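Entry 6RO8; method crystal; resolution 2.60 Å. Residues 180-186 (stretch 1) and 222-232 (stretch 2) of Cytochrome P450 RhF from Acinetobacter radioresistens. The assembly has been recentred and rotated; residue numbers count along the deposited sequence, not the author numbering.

Stretch 1, residues 180-186: LGVPEDD
Stretch 2, residues 222-232: EYSGRVLEKMK

Residues 222-232 form an uninterrupted helical segment that begins earlier in the chain and continues beyond it, with phi/psi near -60/-45 throughout. Its i-to-i+4 ladder runs from Arg226 N to Glu222 O (3.1 Å) through Val227 N to Tyr223 O (3.0 Å) and Met231 N to Val227 O (2.9 Å) to Lys232 N to Leu228 O (3.0 Å). Residues 180-186 contain no regular helix or strand. Leu180 (-69/174) is the first residue to leave the preceding helix, and Gly181 turns at -96/40. Val182 (-106/123), Pro183 (-72/129) and Glu184 (-55/138) are extended, Asp185 takes -144/-135, and Asp186 (-55/112) occupies the N-cap position before the next helix.

The loop passes along the helix in the opposite sense: Gly181 lies by Met231, CA to CA 7.7 Å, Val182 by Val227, CA to CA 7.5 Å, and Asp185 reaches Tyr223. The helical residues that meet it, Tyr223, Val227 and Met231, are spaced four apart and all direct CA-to-CB toward the loop, so one helical stripe supplies most of the contact. No backbone hydrogen bond links the stretches, and the small interface buries 249 Å² summed over both sides.

At the Met231 end the methionine sulfur packs against both the loop backbone and a valine methyl, with no hydrogen bond. Met231 has chi1 -63° (m), chi2 180° (t) and chi3 7°, which brings its SD to 3.5 Å from Gly181 O and 4.0 Å from Val182 CG2. Gly181 has no side chain; an ideal CB there would point toward the helix and lie 4.4 Å from Met231 SD. Val182 sets its CA-to-CB bond sideways with chi1 173° (t). Val182 CG2 is the methyl nearer Met231 SD; Val182 CG1 lies 4.3 Å from Val227 CG1, with Val182 CG2 only slightly farther from that atom, at 4.5 Å. Val227 is also t, at 178°. Both valines are buried, and their methyl contact is a loose van der Waals one. Pro183, with a C-gamma exo ring, is exposed at the margin, its O 4.4 Å from Tyr223 OH.

The polar end centres on Asp185, whose CA-to-CB bond points toward the helix with chi1 48° (p) and chi2 -11°. Tyr223 (chi1 177°, t; chi2 80°) extends its phenol to this carboxylate, placing OH 2.9 Å from Asp185 OD1 and 3.1 Å from Asp185 OD2. The hydroxyl can donate to either oxygen in a weak hydrogen bond, but has a single proton to give, and the choice between them is open. Asp185 OD2 sits at the edge of the tyrosine ring, near its plane.

Arg226 (chi1 -176°, t; chi2 -158°, t; chi3 68°, p; chi4 147°) starts sideways, but its end comes nearer the loop. Arg226 NH2 lies 3.9 Å from Asp185 OD2, a long salt bridge in which the oxygen approaches the guanidinium edge near its plane. Opposite charges thus face each other without a hydrogen bond. Glu184 directs CA-to-CB away from the helix and makes no contact with it.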

# COMPACT_ATOMS: atom_id res chain seq x y z
N LEU A 180 -4.69 14.62 -7.02
CA LEU A 180 -3.68 15.03 -7.98
C LEU A 180 -4.34 15.96 -8.99
O LEU A 180 -5.55 16.19 -8.96
CB LEU A 180 -3.06 13.81 -8.65
CG LEU A 180 -2.59 12.74 -7.65
CD1 LEU A 180 -2.33 11.39 -8.31
CD2 LEU A 180 -1.34 13.21 -6.94
N GLY A 181 -3.57 16.54 -9.87
CA GLY A 181 -4.33 17.38 -10.78
C GLY A 181 -4.68 16.69 -12.09
O GLY A 181 -4.61 17.30 -13.16
N VAL A 182 -5.04 15.41 -12.02
CA VAL A 182 -4.93 14.49 -13.16
C VAL A 182 -6.33 14.24 -13.72
O VAL A 182 -7.20 13.74 -12.99
CB VAL A 182 -4.25 13.18 -12.76
CG1 VAL A 182 -4.32 12.18 -13.90
CG2 VAL A 182 -2.80 13.44 -12.35
N PRO A 183 -6.57 14.52 -15.00
CA PRO A 183 -7.93 14.37 -15.56
C PRO A 183 -8.32 12.91 -15.71
O PRO A 183 -7.58 12.11 -16.28
CB PRO A 183 -7.83 15.06 -16.93
CG PRO A 183 -6.49 15.72 -16.97
CD PRO A 183 -5.61 15.00 -16.00
N GLU A 184 -9.49 12.57 -15.18
CA GLU A 184 -10.03 11.23 -15.36
C GLU A 184 -10.11 10.91 -16.84
O GLU A 184 -10.47 11.76 -17.65
CB GLU A 184 -11.42 11.14 -14.72
CG GLU A 184 -11.59 11.98 -13.46
CD GLU A 184 -13.03 12.04 -12.98
OE1 GLU A 184 -13.94 12.20 -13.82
OE2 GLU A 184 -13.24 11.91 -11.75
N ASP A 185 -9.75 9.68 -17.19
CA ASP A 185 -10.26 9.12 -18.44
C ASP A 185 -10.49 7.64 -18.22
O ASP A 185 -11.06 7.26 -17.20
CB ASP A 185 -9.33 9.39 -19.62
CG ASP A 185 -7.89 9.07 -19.34
OD1 ASP A 185 -7.55 8.83 -18.16
OD2 ASP A 185 -7.10 9.07 -20.30
N ASP A 186 -10.07 6.79 -19.17
CA ASP A 186 -10.38 5.37 -19.08
C ASP A 186 -9.90 4.81 -17.74
O ASP A 186 -8.70 4.75 -17.47
CB ASP A 186 -9.76 4.60 -20.25
CG ASP A 186 -10.48 3.28 -20.51
OD1 ASP A 186 -11.25 2.83 -19.64
OD2 ASP A 186 -10.25 2.69 -21.59
N GLU A 222 4.89 6.02 -20.60
CA GLU A 222 4.58 6.93 -21.69
C GLU A 222 3.33 7.75 -21.39
O GLU A 222 3.31 8.96 -21.63
CB GLU A 222 4.39 6.15 -22.97
CG GLU A 222 4.34 7.01 -24.19
CD GLU A 222 4.44 6.18 -25.45
OE1 GLU A 222 3.70 5.18 -25.54
OE2 GLU A 222 5.27 6.51 -26.32
N TYR A 223 2.29 7.10 -20.86
CA TYR A 223 1.07 7.82 -20.51
C TYR A 223 1.35 8.97 -19.54
O TYR A 223 0.96 10.11 -19.79
CB TYR A 223 0.04 6.85 -19.91
CG TYR A 223 -1.24 7.53 -19.46
CD1 TYR A 223 -2.23 7.87 -20.38
CD2 TYR A 223 -1.46 7.83 -18.12
CE1 TYR A 223 -3.40 8.50 -19.98
CE2 TYR A 223 -2.63 8.46 -17.70
CZ TYR A 223 -3.59 8.79 -18.64
OH TYR A 223 -4.75 9.41 -18.25
N SER A 224 2.03 8.67 -18.42
CA SER A 224 2.39 9.64 -17.40
C SER A 224 3.19 10.78 -18.02
O SER A 224 3.05 11.94 -17.61
CB SER A 224 3.15 8.95 -16.25
OG SER A 224 3.95 7.89 -16.76
N GLY A 225 4.00 10.46 -19.02
CA GLY A 225 4.69 11.52 -19.74
C GLY A 225 3.75 12.50 -20.40
O GLY A 225 3.85 13.70 -20.18
N ARG A 226 2.84 11.99 -21.25
CA ARG A 226 1.87 12.84 -21.93
C ARG A 226 1.06 13.67 -20.93
O ARG A 226 0.80 14.87 -21.15
CB ARG A 226 0.97 11.97 -22.83
CG ARG A 226 -0.06 12.75 -23.71
CD ARG A 226 -1.27 11.90 -24.16
NE ARG A 226 -2.17 11.53 -23.06
CZ ARG A 226 -3.49 11.38 -23.18
NH1 ARG A 226 -4.09 11.64 -24.35
NH2 ARG A 226 -4.22 11.05 -22.11
N VAL A 227 0.67 13.06 -19.81
CA VAL A 227 -0.10 13.76 -18.79
C VAL A 227 0.70 14.91 -18.21
O VAL A 227 0.25 16.07 -18.19
CB VAL A 227 -0.54 12.78 -17.68
CG1 VAL A 227 -1.30 13.52 -16.59
CG2 VAL A 227 -1.40 11.67 -18.25
N LEU A 228 1.90 14.60 -17.70
CA LEU A 228 2.76 15.61 -17.09
C LEU A 228 3.06 16.74 -18.06
O LEU A 228 3.29 17.87 -17.63
CB LEU A 228 4.06 14.95 -16.62
CG LEU A 228 5.10 15.87 -15.99
CD1 LEU A 228 4.55 16.44 -14.71
CD2 LEU A 228 6.40 15.13 -15.72
N GLU A 229 3.04 16.44 -19.36
CA GLU A 229 3.31 17.46 -20.36
C GLU A 229 2.14 18.42 -20.49
O GLU A 229 2.33 19.64 -20.56
CB GLU A 229 3.63 16.81 -21.70
CG GLU A 229 4.46 17.68 -22.65
CD GLU A 229 5.63 18.37 -21.95
OE1 GLU A 229 6.27 17.73 -21.09
OE2 GLU A 229 5.90 19.55 -22.28
N LYS A 230 0.92 17.88 -20.51
CA LYS A 230 -0.27 18.73 -20.59
C LYS A 230 -0.43 19.57 -19.33
O LYS A 230 -0.75 20.76 -19.40
CB LYS A 230 -1.51 17.88 -20.83
CG LYS A 230 -1.38 16.91 -21.98
CD LYS A 230 -2.74 16.48 -22.53
CE LYS A 230 -2.66 15.13 -23.22
NZ LYS A 230 -3.98 14.63 -23.69
N MET A 231 -0.24 18.96 -18.16
CA MET A 231 -0.34 19.72 -16.93
C MET A 231 0.72 20.80 -16.87
O MET A 231 0.45 21.94 -16.45
CB MET A 231 -0.25 18.77 -15.72
CG MET A 231 -1.39 17.77 -15.67
SD MET A 231 -1.33 16.63 -14.27
CE MET A 231 0.04 17.35 -13.39
N LYS A 232 1.95 20.48 -17.31
CA LYS A 232 3.01 21.47 -17.40
C LYS A 232 2.52 22.70 -18.15
O LYS A 232 2.91 23.84 -17.83
CB LYS A 232 4.23 20.87 -18.10
CG LYS A 232 5.39 20.55 -17.18
CD LYS A 232 6.32 19.53 -17.83
CE LYS A 232 7.68 19.45 -17.14
NZ LYS A 232 8.44 18.22 -17.51